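Local coordinates for alpha-glucosidase ([Eubacterium] rectale, PDB 6PNR), which probably hydrolyses alpha-glycosidic bonds to sulfoquinovose, as a family 31 glycoside hydrolase bound here to a sulfonated aza-sugar inhibitor, at residues A[153-158]-A[496-501]; A[258-263]-A[532-537]; A[276-281]-A[295-300]; A[422-427]-A[431-436]; A[575-580]-A[585-590]. All blocks are in the same frame, centred on the assembly; numbering follows the deposited sequence.

Interaction 1 of 5, residues A[153-158]-A[496-501]. With SO4 (sulfate ion), chain E.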
# COMPACT_ATOMS: atom_id res chain seq x y z
N ASP A 153 3.06 2.05 11.36
CA ASP A 153 2.23 1.07 10.66
C ASP A 153 2.26 -0.29 11.36
O ASP A 153 1.21 -0.90 11.58
CB ASP A 153 2.68 0.90 9.21
CG ASP A 153 2.27 2.05 8.32
OD1 ASP A 153 1.33 2.79 8.68
OD2 ASP A 153 2.90 2.21 7.25
N VAL A 154 3.45 -0.81 11.65
CA VAL A 154 3.56 -2.18 12.14
C VAL A 154 2.84 -2.34 13.48
O VAL A 154 2.05 -3.26 13.67
CB VAL A 154 5.03 -2.61 12.23
CG1 VAL A 154 5.16 -3.98 12.98
CG2 VAL A 154 5.62 -2.72 10.84
N GLU A 155 3.11 -1.43 14.42
CA GLU A 155 2.57 -1.58 15.77
C GLU A 155 1.18 -0.97 15.92
O GLU A 155 0.36 -1.51 16.66
CB GLU A 155 3.50 -0.93 16.79
CG GLU A 155 4.95 -1.34 16.60
CD GLU A 155 5.79 -1.12 17.82
OE1 GLU A 155 5.30 -0.46 18.77
OE2 GLU A 155 6.94 -1.60 17.84
N ASN A 156 0.90 0.12 15.22
CA ASN A 156 -0.29 0.91 15.51
C ASN A 156 -1.20 1.15 14.31
O ASN A 156 -2.20 1.87 14.45
CB ASN A 156 0.12 2.26 16.12
CG ASN A 156 0.99 2.09 17.36
OD1 ASN A 156 0.76 1.18 18.16
ND2 ASN A 156 1.99 2.95 17.52
N LYS A 157 -0.88 0.60 13.13
CA LYS A 157 -1.67 0.88 11.92
C LYS A 157 -1.79 2.38 11.68
O LYS A 157 -2.80 2.86 11.15
CB LYS A 157 -3.07 0.24 12.01
CG LYS A 157 -3.08 -1.25 12.40
CD LYS A 157 -2.47 -2.10 11.29
CE LYS A 157 -2.51 -3.59 11.65
NZ LYS A 157 -2.18 -4.45 10.47
N ALA A 158 -0.77 3.14 12.06
CA ALA A 158 -0.95 4.58 12.26
C ALA A 158 0.01 5.45 11.46
O ALA A 158 0.07 6.65 11.71
CB ALA A 158 -0.81 4.92 13.76
N SER A 496 5.98 12.01 20.19
CA SER A 496 7.27 11.37 20.40
C SER A 496 7.04 9.87 20.50
O SER A 496 6.36 9.40 21.42
CB SER A 496 7.97 11.90 21.65
OG SER A 496 9.17 11.16 21.93
N LEU A 497 7.60 9.13 19.54
CA LEU A 497 7.54 7.67 19.48
C LEU A 497 8.79 7.17 18.76
O LEU A 497 9.43 7.90 18.01
CB LEU A 497 6.29 7.20 18.72
CG LEU A 497 4.89 7.52 19.23
CD1 LEU A 497 3.85 7.07 18.21
CD2 LEU A 497 4.65 6.85 20.55
N PHE A 498 9.13 5.90 19.00
CA PHE A 498 10.10 5.16 18.18
C PHE A 498 11.44 5.89 18.05
O PHE A 498 11.96 6.08 16.95
CB PHE A 498 9.49 4.86 16.80
CG PHE A 498 8.15 4.17 16.86
CD1 PHE A 498 7.99 3.01 17.60
CD2 PHE A 498 7.05 4.69 16.20
CE1 PHE A 498 6.76 2.36 17.67
CE2 PHE A 498 5.81 4.06 16.27
CZ PHE A 498 5.67 2.89 17.01
N ASP A 499 11.97 6.34 19.18
CA ASP A 499 13.27 7.02 19.28
C ASP A 499 13.26 8.43 18.71
O ASP A 499 14.32 9.00 18.43
CB ASP A 499 14.38 6.21 18.61
CG ASP A 499 14.49 4.81 19.18
OD1 ASP A 499 14.46 4.68 20.43
OD2 ASP A 499 14.58 3.85 18.38
N ASN A 500 12.10 9.03 18.54
CA ASN A 500 12.01 10.40 18.04
C ASN A 500 11.61 11.31 19.20
O ASN A 500 10.47 11.27 19.66
CB ASN A 500 11.00 10.47 16.91
CG ASN A 500 11.04 11.78 16.16
OD1 ASN A 500 12.08 12.42 16.05
ND2 ASN A 500 9.89 12.18 15.61
N THR A 501 12.56 12.12 19.69
CA THR A 501 12.30 13.00 20.82
C THR A 501 12.66 14.43 20.45
O THR A 501 13.55 14.67 19.62
CB THR A 501 13.09 12.59 22.10
OG1 THR A 501 14.49 12.52 21.82
CG2 THR A 501 12.60 11.23 22.64
S SO4 E . 9.09 3.43 21.81
O1 SO4 E . 8.08 4.31 21.22
O2 SO4 E . 8.66 2.04 21.61
O3 SO4 E . 10.37 3.68 21.15
O4 SO4 E . 9.24 3.70 23.24
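The Phe498 ring meets the end of helix 147-156 with its outer edge: Glu155 OE1 lies in the ring plane, 3.4 Å from CE1, and the Asn156 side chain also comes up to this rim. The carboxylate stands nearly upright against the ring, the two planes 87° apart. Edge hydrogens of an aromatic ring carry slight positive charge, so the carboxylate oxygen probably sits favourably there. The other oxygen of Glu155, OE2, is in a salt bridge with Arg151, one turn back. Phe498 sits at the second position of a type I' turn, Leu497 to Asn500, in a loop of the family 31 catalytic barrel that here meets helix 147-156, far away in sequence. Its backbone N gives a nearly straight 2.9 Å hydrogen bond to O1 of a sulfate ion, probably from the crystallisation liquor, which Arg527 also holds. A serine in its place would probably leave Glu155 and Asn156 without a partner on this loop and open a gap beside the helix end.

Interaction 2 of 5, residues A[258-263]-A[532-537]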
# COMPACT_ATOMS: atom_id res chain seq x y z
N ASP A 258 5.12 30.63 37.44
CA ASP A 258 6.02 31.52 38.17
C ASP A 258 7.43 31.50 37.57
O ASP A 258 8.04 32.56 37.39
CB ASP A 258 6.06 31.12 39.65
CG ASP A 258 4.70 31.30 40.33
OD1 ASP A 258 3.93 32.18 39.89
OD2 ASP A 258 4.41 30.57 41.30
N LYS A 259 7.95 30.31 37.26
CA LYS A 259 9.28 30.21 36.65
C LYS A 259 9.32 30.95 35.32
O LYS A 259 10.26 31.70 35.03
CB LYS A 259 9.65 28.73 36.45
CG LYS A 259 11.06 28.51 35.93
CD LYS A 259 11.33 27.02 35.70
CE LYS A 259 12.83 26.73 35.67
NZ LYS A 259 13.14 25.26 35.60
N THR A 260 8.30 30.75 34.49
CA THR A 260 8.26 31.42 33.20
C THR A 260 8.26 32.94 33.37
O THR A 260 9.06 33.65 32.75
CB THR A 260 7.02 30.95 32.44
OG1 THR A 260 7.10 29.53 32.28
CG2 THR A 260 6.95 31.62 31.07
N LEU A 261 7.39 33.44 34.24
CA LEU A 261 7.35 34.87 34.52
C LEU A 261 8.67 35.36 35.13
O LEU A 261 9.14 36.46 34.81
CB LEU A 261 6.18 35.19 35.45
CG LEU A 261 4.78 34.96 34.86
CD1 LEU A 261 3.74 34.92 35.98
CD2 LEU A 261 4.43 36.02 33.83
N ASP A 262 9.27 34.56 36.01
CA ASP A 262 10.54 34.97 36.61
C ASP A 262 11.62 35.15 35.56
O ASP A 262 12.53 35.97 35.73
CB ASP A 262 11.00 33.96 37.66
CG ASP A 262 12.37 34.29 38.24
OD1 ASP A 262 12.48 35.31 38.96
OD2 ASP A 262 13.33 33.55 37.95
N ARG A 263 11.54 34.40 34.46
CA ARG A 263 12.48 34.50 33.36
C ARG A 263 12.08 35.58 32.35
O ARG A 263 12.64 35.60 31.24
CB ARG A 263 12.62 33.14 32.66
CG ARG A 263 13.81 32.30 33.15
CD ARG A 263 13.82 32.11 34.66
NE ARG A 263 14.66 30.97 35.04
CZ ARG A 263 14.59 30.35 36.21
NH1 ARG A 263 13.73 30.76 37.14
NH2 ARG A 263 15.38 29.32 36.45
N PHE A 532 12.48 17.41 25.26
CA PHE A 532 12.86 18.77 25.62
C PHE A 532 11.63 19.61 25.93
O PHE A 532 10.64 19.57 25.18
CB PHE A 532 13.65 19.42 24.48
CG PHE A 532 14.04 20.84 24.75
CD1 PHE A 532 15.18 21.13 25.46
CD2 PHE A 532 13.26 21.89 24.29
CE1 PHE A 532 15.56 22.44 25.70
CE2 PHE A 532 13.61 23.21 24.53
CZ PHE A 532 14.77 23.49 25.24
N GLN A 533 11.69 20.35 27.03
CA GLN A 533 10.71 21.39 27.35
C GLN A 533 11.45 22.71 27.50
O GLN A 533 12.57 22.74 28.01
CB GLN A 533 9.96 21.08 28.66
CG GLN A 533 9.45 19.65 28.76
CD GLN A 533 8.38 19.35 27.72
OE1 GLN A 533 7.81 20.26 27.10
NE2 GLN A 533 8.10 18.06 27.52
N TYR A 534 10.82 23.81 27.06
CA TYR A 534 11.48 25.11 27.11
C TYR A 534 12.00 25.44 28.50
O TYR A 534 13.04 26.09 28.63
CB TYR A 534 10.53 26.22 26.63
CG TYR A 534 9.45 26.64 27.63
CD1 TYR A 534 9.71 27.59 28.61
CD2 TYR A 534 8.17 26.09 27.57
CE1 TYR A 534 8.73 27.98 29.53
CE2 TYR A 534 7.18 26.47 28.48
CZ TYR A 534 7.47 27.43 29.45
OH TYR A 534 6.52 27.81 30.35
N TYR A 535 11.29 25.01 29.54
CA TYR A 535 11.68 25.32 30.91
C TYR A 535 12.82 24.43 31.42
O TYR A 535 13.20 24.55 32.58
CB TYR A 535 10.48 25.22 31.85
CG TYR A 535 9.63 23.97 31.71
CD1 TYR A 535 10.04 22.76 32.27
CD2 TYR A 535 8.39 24.01 31.08
CE1 TYR A 535 9.26 21.61 32.16
CE2 TYR A 535 7.61 22.87 30.96
CZ TYR A 535 8.03 21.68 31.51
OH TYR A 535 7.24 20.56 31.40
N ASP A 536 13.35 23.55 30.57
CA ASP A 536 14.51 22.73 30.92
C ASP A 536 15.82 23.50 30.82
O ASP A 536 16.82 23.04 31.37
CB ASP A 536 14.64 21.52 29.99
CG ASP A 536 13.58 20.45 30.24
OD1 ASP A 536 12.87 20.48 31.27
OD2 ASP A 536 13.46 19.56 29.37
N ASP A 537 15.85 24.63 30.11
CA ASP A 537 17.11 25.20 29.64
C ASP A 537 17.07 26.71 29.79
O ASP A 537 16.20 27.35 29.21
CB ASP A 537 17.33 24.82 28.17
CG ASP A 537 18.68 25.29 27.65
OD1 ASP A 537 19.71 24.74 28.10
OD2 ASP A 537 18.70 26.17 26.76
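Tyr534 OH donates a short 2.6 Å hydrogen bond to Thr260 OG1, and beside it Lys259 NZ donates to Tyr535 O over 3.1 Å. Thr260 OG1 lies in the plane of the Tyr534 ring, at its edge, and itself bonds to Leu256 O one turn earlier in helix 250-262, so the threonine hydroxyl passes the link from tyrosine to helix backbone. The lysine approaches in the plane of the Tyr535 carbonyl, at a C=O...N angle of 160°; with CG anti to the backbone N (chi1 -175°) its extended chain carries NZ to the carbonyl. A phenylalanine in place of Tyr534 would probably leave Thr260 OG1 without its donor and remove one of the two hydrogen bonds between 258-263 and 532-537. Tyr535 CD2 lies over one face of the Tyr534 ring, toward the rim, 3.8 Å above its plane. The far end of Tyr535 leads away from 258-263; its OH bonds Glu524 and Arg252, earlier on helix 250-262. Thr260 and Tyr534 both pack on Ile244 of strand 242-245. Here an outer helix of the family 31 TIM barrel is tied to the short 3-10 turn 534-536 that leads, through the N-cap Asp537, into helix 538-568.

Interaction 3 of 5, residues A[276-281]-A[295-300]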
# COMPACT_ATOMS: atom_id res chain seq x y z
N CYS A 276 -8.52 18.35 34.15
CA CYS A 276 -9.50 17.35 34.53
C CYS A 276 -8.88 16.00 34.89
O CYS A 276 -9.60 14.99 34.97
CB CYS A 276 -10.51 17.17 33.40
SG CYS A 276 -9.70 16.86 31.79
N GLY A 277 -7.57 15.93 35.10
CA GLY A 277 -6.90 14.71 35.50
C GLY A 277 -6.11 14.07 34.36
O GLY A 277 -6.25 14.42 33.19
N LYS A 278 -5.29 13.09 34.75
CA LYS A 278 -4.36 12.43 33.84
C LYS A 278 -4.70 10.95 33.72
O LYS A 278 -5.39 10.37 34.55
CB LYS A 278 -2.92 12.57 34.34
CG LYS A 278 -2.63 11.83 35.64
CD LYS A 278 -1.16 11.89 35.98
CE LYS A 278 -0.84 11.12 37.25
NZ LYS A 278 -1.48 11.75 38.44
N ARG A 279 -4.19 10.34 32.65
CA ARG A 279 -4.25 8.89 32.46
C ARG A 279 -2.99 8.49 31.71
O ARG A 279 -2.75 9.00 30.62
CB ARG A 279 -5.51 8.48 31.68
CG ARG A 279 -5.54 6.99 31.27
CD ARG A 279 -6.80 6.63 30.46
NE ARG A 279 -8.02 6.82 31.26
CZ ARG A 279 -8.54 5.89 32.05
NH1 ARG A 279 -7.96 4.69 32.15
NH2 ARG A 279 -9.64 6.16 32.75
N VAL A 280 -2.18 7.62 32.30
CA VAL A 280 -0.91 7.19 31.71
C VAL A 280 -1.14 5.87 30.98
O VAL A 280 -1.69 4.92 31.55
CB VAL A 280 0.19 7.05 32.77
CG1 VAL A 280 1.46 6.46 32.16
CG2 VAL A 280 0.50 8.40 33.39
N THR A 281 -0.73 5.81 29.71
CA THR A 281 -0.82 4.60 28.91
C THR A 281 0.54 4.33 28.27
O THR A 281 1.49 5.09 28.45
CB THR A 281 -1.89 4.69 27.81
OG1 THR A 281 -1.41 5.52 26.74
CG2 THR A 281 -3.23 5.24 28.35
N LYS A 295 -10.30 17.50 41.43
CA LYS A 295 -10.22 18.17 42.71
C LYS A 295 -8.99 17.77 43.52
O LYS A 295 -8.59 18.50 44.43
CB LYS A 295 -11.50 17.93 43.52
CG LYS A 295 -12.73 18.58 42.89
CD LYS A 295 -13.84 18.84 43.90
CE LYS A 295 -14.99 19.59 43.24
NZ LYS A 295 -16.12 19.84 44.18
N GLU A 296 -8.38 16.63 43.20
CA GLU A 296 -7.16 16.23 43.90
C GLU A 296 -5.91 16.79 43.24
O GLU A 296 -5.00 17.26 43.94
CB GLU A 296 -7.08 14.70 43.98
CG GLU A 296 -8.45 14.02 44.09
CD GLU A 296 -9.33 14.57 45.21
OE1 GLU A 296 -8.82 14.82 46.32
OE2 GLU A 296 -10.55 14.77 44.96
N MET A 297 -5.84 16.80 41.91
CA MET A 297 -4.69 17.39 41.24
C MET A 297 -4.72 18.92 41.29
O MET A 297 -3.69 19.56 41.48
CB MET A 297 -4.61 16.91 39.80
CG MET A 297 -4.18 15.46 39.69
SD MET A 297 -4.08 14.91 37.97
CE MET A 297 -2.66 15.84 37.38
N TYR A 298 -5.90 19.52 41.10
CA TYR A 298 -6.04 20.98 41.11
C TYR A 298 -7.10 21.40 42.13
O TYR A 298 -8.13 21.98 41.76
CB TYR A 298 -6.41 21.49 39.71
CG TYR A 298 -5.32 21.34 38.67
CD1 TYR A 298 -4.35 22.33 38.51
CD2 TYR A 298 -5.26 20.23 37.84
CE1 TYR A 298 -3.34 22.20 37.57
CE2 TYR A 298 -4.26 20.09 36.88
CZ TYR A 298 -3.31 21.08 36.75
OH TYR A 298 -2.30 20.95 35.81
N PRO A 299 -6.86 21.17 43.43
CA PRO A 299 -7.85 21.59 44.43
C PRO A 299 -8.11 23.09 44.39
O PRO A 299 -7.19 23.91 44.23
CB PRO A 299 -7.20 21.18 45.76
CG PRO A 299 -5.74 21.13 45.48
CD PRO A 299 -5.66 20.60 44.06
N ASP A 300 -9.38 23.45 44.52
CA ASP A 300 -9.82 24.84 44.52
C ASP A 300 -9.33 25.58 43.27
O ASP A 300 -8.94 26.74 43.32
CB ASP A 300 -9.36 25.55 45.79
CG ASP A 300 -10.05 25.01 47.05
OD1 ASP A 300 -11.04 24.25 46.92
OD2 ASP A 300 -9.59 25.36 48.16
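Gly277 CA comes within 3.8 Å of Met297 SD, which makes the sulfur the pivot of this contact. The glycine is called for by its backbone angles, phi 105° and psi 168°, at which a CB would collide with the carbonyl O of Cys276. Its backbone also bonds to Gln288, on the partner side of the small hairpin formed by strands 278-280 and 285-287. That hairpin lies between barrel strand 267-271 and helix 301-310, and its second strand brings Arg286 and Leu287 into the inhibitor pocket.

At Lys278 the sulfur is met again, first by the backbone N at 3.9 Å and then by the side chain. With CG set between the backbone N and the carbonyl carbon (chi1 67°), the lysine chain rises across the methionine at about a right angle. A bend at chi4 brings NZ back to 4.1 Å from SD, about as near as CG is.

On the other segment, Met297 is steadied by a backbone hydrogen bond with Asn250 and by His294 ND1, which accepts from its N. The chemistry is that of a soft, polarisable sulfur laid against a glycine backbone and beside a lysine chain: van der Waals packing carries the contact, and the lysine ammonium group is near the sulfur at van der Waals range.

Interaction 4 of 5, residues A[422-427]-A[431-436]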
# COMPACT_ATOMS: atom_id res chain seq x y z
N CYS A 422 -21.29 22.64 18.72
CA CYS A 422 -21.51 22.52 20.16
C CYS A 422 -20.72 23.57 20.92
O CYS A 422 -21.26 24.26 21.80
CB CYS A 422 -21.11 21.12 20.61
SG CYS A 422 -21.62 20.77 22.29
N ASN A 423 -19.43 23.72 20.60
CA ASN A 423 -18.59 24.70 21.27
C ASN A 423 -19.02 26.12 20.95
O ASN A 423 -19.05 26.99 21.82
CB ASN A 423 -17.13 24.50 20.88
CG ASN A 423 -16.51 23.29 21.57
OD1 ASN A 423 -15.97 23.40 22.68
ND2 ASN A 423 -16.61 22.14 20.94
N TYR A 424 -19.36 26.36 19.68
CA TYR A 424 -19.75 27.70 19.26
C TYR A 424 -20.99 28.16 20.01
O TYR A 424 -21.05 29.29 20.50
CB TYR A 424 -19.98 27.70 17.74
CG TYR A 424 -20.42 29.04 17.17
CD1 TYR A 424 -19.49 30.01 16.82
CD2 TYR A 424 -21.76 29.32 16.96
CE1 TYR A 424 -19.88 31.23 16.29
CE2 TYR A 424 -22.16 30.55 16.42
CZ TYR A 424 -21.22 31.49 16.10
OH TYR A 424 -21.60 32.71 15.57
N GLU A 425 -21.98 27.29 20.14
CA GLU A 425 -23.22 27.69 20.78
C GLU A 425 -23.03 27.88 22.28
O GLU A 425 -23.56 28.85 22.86
CB GLU A 425 -24.33 26.69 20.45
CG GLU A 425 -24.71 26.80 18.96
CD GLU A 425 -25.90 25.95 18.53
OE1 GLU A 425 -26.48 25.21 19.36
OE2 GLU A 425 -26.26 26.04 17.34
N ALA A 426 -22.24 27.02 22.92
CA ALA A 426 -21.90 27.25 24.33
C ALA A 426 -21.31 28.64 24.54
O ALA A 426 -21.71 29.38 25.45
CB ALA A 426 -20.92 26.18 24.83
N VAL A 427 -20.37 29.04 23.68
CA VAL A 427 -19.72 30.33 23.82
C VAL A 427 -20.68 31.45 23.47
O VAL A 427 -20.79 32.45 24.19
CB VAL A 427 -18.44 30.39 22.97
CG1 VAL A 427 -17.89 31.79 22.93
CG2 VAL A 427 -17.40 29.43 23.54
N GLY A 431 -22.71 34.65 25.72
CA GLY A 431 -22.33 36.03 25.43
C GLY A 431 -20.84 36.29 25.38
O GLY A 431 -20.42 37.41 25.66
N LYS A 432 -20.03 35.29 25.01
CA LYS A 432 -18.58 35.40 25.12
C LYS A 432 -17.85 35.29 23.78
O LYS A 432 -16.62 35.24 23.77
CB LYS A 432 -18.03 34.35 26.09
CG LYS A 432 -18.27 34.68 27.56
CD LYS A 432 -17.69 36.05 27.88
CE LYS A 432 -18.09 36.53 29.27
NZ LYS A 432 -17.35 35.81 30.34
N LEU A 433 -18.56 35.28 22.64
CA LEU A 433 -17.89 35.33 21.35
C LEU A 433 -16.99 36.56 21.28
O LEU A 433 -17.39 37.66 21.65
CB LEU A 433 -18.90 35.37 20.20
CG LEU A 433 -19.35 34.11 19.46
CD1 LEU A 433 -19.96 34.53 18.12
CD2 LEU A 433 -18.22 33.10 19.24
N GLY A 434 -15.76 36.36 20.81
CA GLY A 434 -14.75 37.39 20.87
C GLY A 434 -14.07 37.56 22.21
O GLY A 434 -13.10 38.33 22.31
N ASP A 435 -14.51 36.86 23.26
CA ASP A 435 -13.87 36.99 24.57
C ASP A 435 -13.20 35.72 25.05
O ASP A 435 -12.25 35.79 25.83
CB ASP A 435 -14.87 37.44 25.63
CG ASP A 435 -15.54 38.76 25.30
OD1 ASP A 435 -14.89 39.62 24.68
OD2 ASP A 435 -16.73 38.91 25.65
N VAL A 436 -13.70 34.57 24.63
CA VAL A 436 -13.07 33.28 24.92
C VAL A 436 -12.79 32.61 23.59
O VAL A 436 -13.46 32.88 22.59
CB VAL A 436 -13.93 32.37 25.82
CG1 VAL A 436 -14.42 33.11 27.06
CG2 VAL A 436 -15.07 31.80 25.04
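One backbone hydrogen bond joins the two segments: Lys432 N donates to Val427 O over 3.1 Å, 28° out of the carbonyl plane. It belongs to the Schellman motif that ends helix 408-429, with Gly431 at positive phi (67°) turning the chain back. Gly431 N is also near Val427 O, but at too poor an angle to bond. Beyond the glycine, Lys432 O accepts from both Asp435 N and Val436 N, which closes the loop into a tight turn through Gly434.

The apolar contacts gather round Val427. Its CG1, anti to the backbone N (chi1 170°), reaches 3.5 Å from Val436 CG2 and 3.9 Å from Leu433 CD2. Val436 CG2 sits against both methyls of Val427.

A second apolar contact is Leu433 on Tyr424, one turn earlier in the helix than Val427. The two side chains cross at about a right angle, Leu433 CD1 lying 3.8 Å from Tyr424 CE1 and close to the hydroxyl as well. That hydroxyl is hydrogen-bonded to Lys428, and the ring meets Tyr450 edge-to-face.

The loop then runs into strand 437-439 of the parallel barrel sheet, giving the helix-to-strand step of a beta/alpha barrel. Tyr438 of that strand packs on Tyr424 and Val427, Trp387 of strand 386-389 also touches Val427, and helix 365-380 flanks the helix through Cys422, Asn423, Glu425 and Ala426.

Interaction 5 of 5, residues A[575-580]-A[585-590]. With SO4 (sulfate ion), chain D.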
# COMPACT_ATOMS: atom_id res chain seq x y z
N PRO A 575 -1.06 32.55 0.73
CA PRO A 575 -0.10 32.08 -0.27
C PRO A 575 0.44 33.26 -1.06
O PRO A 575 -0.21 34.30 -1.19
CB PRO A 575 -0.93 31.14 -1.14
CG PRO A 575 -2.31 31.64 -1.02
CD PRO A 575 -2.44 32.20 0.38
N LEU A 576 1.66 33.10 -1.57
CA LEU A 576 2.28 34.23 -2.25
C LEU A 576 1.44 34.73 -3.41
O LEU A 576 1.37 35.94 -3.65
CB LEU A 576 3.68 33.84 -2.71
CG LEU A 576 4.86 34.19 -1.80
CD1 LEU A 576 4.71 33.59 -0.39
CD2 LEU A 576 6.16 33.71 -2.43
N PHE A 577 0.74 33.83 -4.11
CA PHE A 577 -0.04 34.24 -5.27
C PHE A 577 -1.29 35.01 -4.90
O PHE A 577 -1.97 35.51 -5.80
CB PHE A 577 -0.38 33.03 -6.16
CG PHE A 577 -1.23 31.98 -5.48
CD1 PHE A 577 -2.60 32.14 -5.35
CD2 PHE A 577 -0.66 30.80 -5.01
CE1 PHE A 577 -3.38 31.17 -4.75
CE2 PHE A 577 -1.44 29.82 -4.41
CZ PHE A 577 -2.81 30.00 -4.29
N MET A 578 -1.62 35.12 -3.61
CA MET A 578 -2.80 35.90 -3.24
C MET A 578 -2.57 37.39 -3.45
O MET A 578 -3.53 38.13 -3.65
CB MET A 578 -3.17 35.64 -1.78
CG MET A 578 -4.45 36.34 -1.36
SD MET A 578 -5.10 35.70 0.19
CE MET A 578 -5.97 34.23 -0.40
N HIS A 579 -1.31 37.84 -3.42
CA HIS A 579 -1.01 39.25 -3.65
C HIS A 579 -0.07 39.46 -4.82
O HIS A 579 0.22 40.62 -5.15
CB HIS A 579 -0.39 39.88 -2.40
CG HIS A 579 -1.34 40.00 -1.25
ND1 HIS A 579 -2.45 40.83 -1.29
CD2 HIS A 579 -1.36 39.39 -0.04
CE1 HIS A 579 -3.10 40.72 -0.14
NE2 HIS A 579 -2.47 39.85 0.62
N TYR A 580 0.42 38.40 -5.45
CA TYR A 580 1.25 38.49 -6.65
C TYR A 580 0.72 37.48 -7.66
O TYR A 580 1.35 36.45 -7.92
CB TYR A 580 2.72 38.26 -6.31
CG TYR A 580 3.18 39.20 -5.23
CD1 TYR A 580 3.55 40.51 -5.54
CD2 TYR A 580 3.22 38.81 -3.89
CE1 TYR A 580 3.97 41.39 -4.56
CE2 TYR A 580 3.63 39.69 -2.90
CZ TYR A 580 4.00 40.98 -3.24
OH TYR A 580 4.41 41.86 -2.27
N LYS A 585 6.09 31.52 -10.16
CA LYS A 585 6.68 30.73 -9.09
C LYS A 585 5.81 30.76 -7.83
O LYS A 585 5.82 29.80 -7.05
CB LYS A 585 8.09 31.23 -8.76
CG LYS A 585 9.10 30.99 -9.87
CD LYS A 585 10.49 31.47 -9.46
CE LYS A 585 11.48 31.37 -10.61
NZ LYS A 585 12.86 31.79 -10.20
N ALA A 586 5.05 31.84 -7.63
CA ALA A 586 4.20 31.94 -6.45
C ALA A 586 3.19 30.81 -6.35
O ALA A 586 2.74 30.49 -5.24
CB ALA A 586 3.48 33.28 -6.45
N TYR A 587 2.82 30.17 -7.46
CA TYR A 587 1.87 29.08 -7.41
C TYR A 587 2.49 27.75 -7.00
O TYR A 587 1.74 26.80 -6.73
CB TYR A 587 1.17 28.95 -8.77
CG TYR A 587 0.26 30.13 -9.04
CD1 TYR A 587 -1.07 30.12 -8.65
CD2 TYR A 587 0.76 31.28 -9.63
CE1 TYR A 587 -1.89 31.23 -8.88
CE2 TYR A 587 -0.03 32.37 -9.86
CZ TYR A 587 -1.35 32.35 -9.49
OH TYR A 587 -2.11 33.47 -9.73
N ASP A 588 3.81 27.65 -6.94
CA ASP A 588 4.48 26.40 -6.60
C ASP A 588 5.08 26.39 -5.21
O ASP A 588 5.67 25.38 -4.80
CB ASP A 588 5.59 26.09 -7.61
CG ASP A 588 5.06 25.83 -9.00
OD1 ASP A 588 4.02 25.14 -9.12
OD2 ASP A 588 5.69 26.32 -9.97
N ILE A 589 4.96 27.48 -4.47
CA ILE A 589 5.65 27.65 -3.20
C ILE A 589 4.69 27.34 -2.07
O ILE A 589 3.61 27.94 -1.99
CB ILE A 589 6.22 29.07 -3.08
CG1 ILE A 589 7.43 29.22 -4.03
CG2 ILE A 589 6.57 29.38 -1.63
CD1 ILE A 589 7.83 30.65 -4.29
N GLN A 590 5.07 26.43 -1.18
CA GLN A 590 4.20 26.09 -0.07
C GLN A 590 4.88 26.15 1.29
O GLN A 590 4.23 25.84 2.30
CB GLN A 590 3.55 24.71 -0.29
CG GLN A 590 4.50 23.53 -0.18
CD GLN A 590 3.78 22.19 -0.27
OE1 GLN A 590 3.01 21.93 -1.20
NE2 GLN A 590 4.03 21.32 0.71
S SO4 D . 8.74 25.64 -1.55
O1 SO4 D . 7.42 25.09 -1.90
O2 SO4 D . 9.35 26.21 -2.76
O3 SO4 D . 9.62 24.58 -1.05
O4 SO4 D . 8.59 26.70 -0.54
O HOH W 1 2.98 30.66 -0.56
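Phe577 lies against Tyr587, with its CB, not its ring, over the centre of the tyrosine: a CH-pi contact 3.6 Å from the centroid. The two ring planes are nearly parallel, at 7°, with the phenyl offset to the tyrosine's edge and the centroids 4.6 Å from each other. Phe577 CG stands between its backbone N and carbonyl carbon (chi1 62°), which carries the ring out past the tyrosine's rim. Ala586 O lies in the plane of the Phe577 ring at its edge, 3.4 Å from CD2, and Pro575 CB covers the face turned from Tyr587. Ala586 CB rests on both the backbone N of Phe577 and Leu576 CB, 3.8 Å from the latter. Further along, Leu576 CD2 meets Ile589 CD1.

Both segments belong to one loop linking strands 573-574 and 593-595, antiparallel neighbours in the C-terminal beta domain of this family 31 enzyme. The loop folds back on itself, and a water between its two arms accepts from Leu576 N and lies 3.1 Å from Ile589 O, to which it may donate.

Next out, Tyr587 OH bonds Glu581 O between the segments, steadying the ring that receives the CH group. Tyr217, from helix 217-228, meets the Phe577 ring edge-to-face, while Tyr115 OH bonds Tyr587 O. At the loop's outer end, Gln590 N gives a 2.8 Å hydrogen bond to O1 of a sulfate ion.

Interactions 2, 3 and 4 lie wholly within the catalytic TIM-barrel range, and interaction 1 joins a loop of that range to helix 147-156, whereas interaction 5 belongs to the C-terminal domain. Among interactions 1, 2 and 3, interaction 3 comes nearest the inhibitor, the Lys278 side chain being about 8 Å from it; its hairpin continues to Arg286 and Leu287, which line the pocket. Side chains of interactions 1 and 2, Asn156 and Tyr535, are each about 13 Å from the inhibitor. These two contacts interlock along the chain and approach to about 6 Å between nearest atoms. Interactions 3 and 5 lie farthest apart, with centres 46 Å from each other, on opposite sides of the chain's centre.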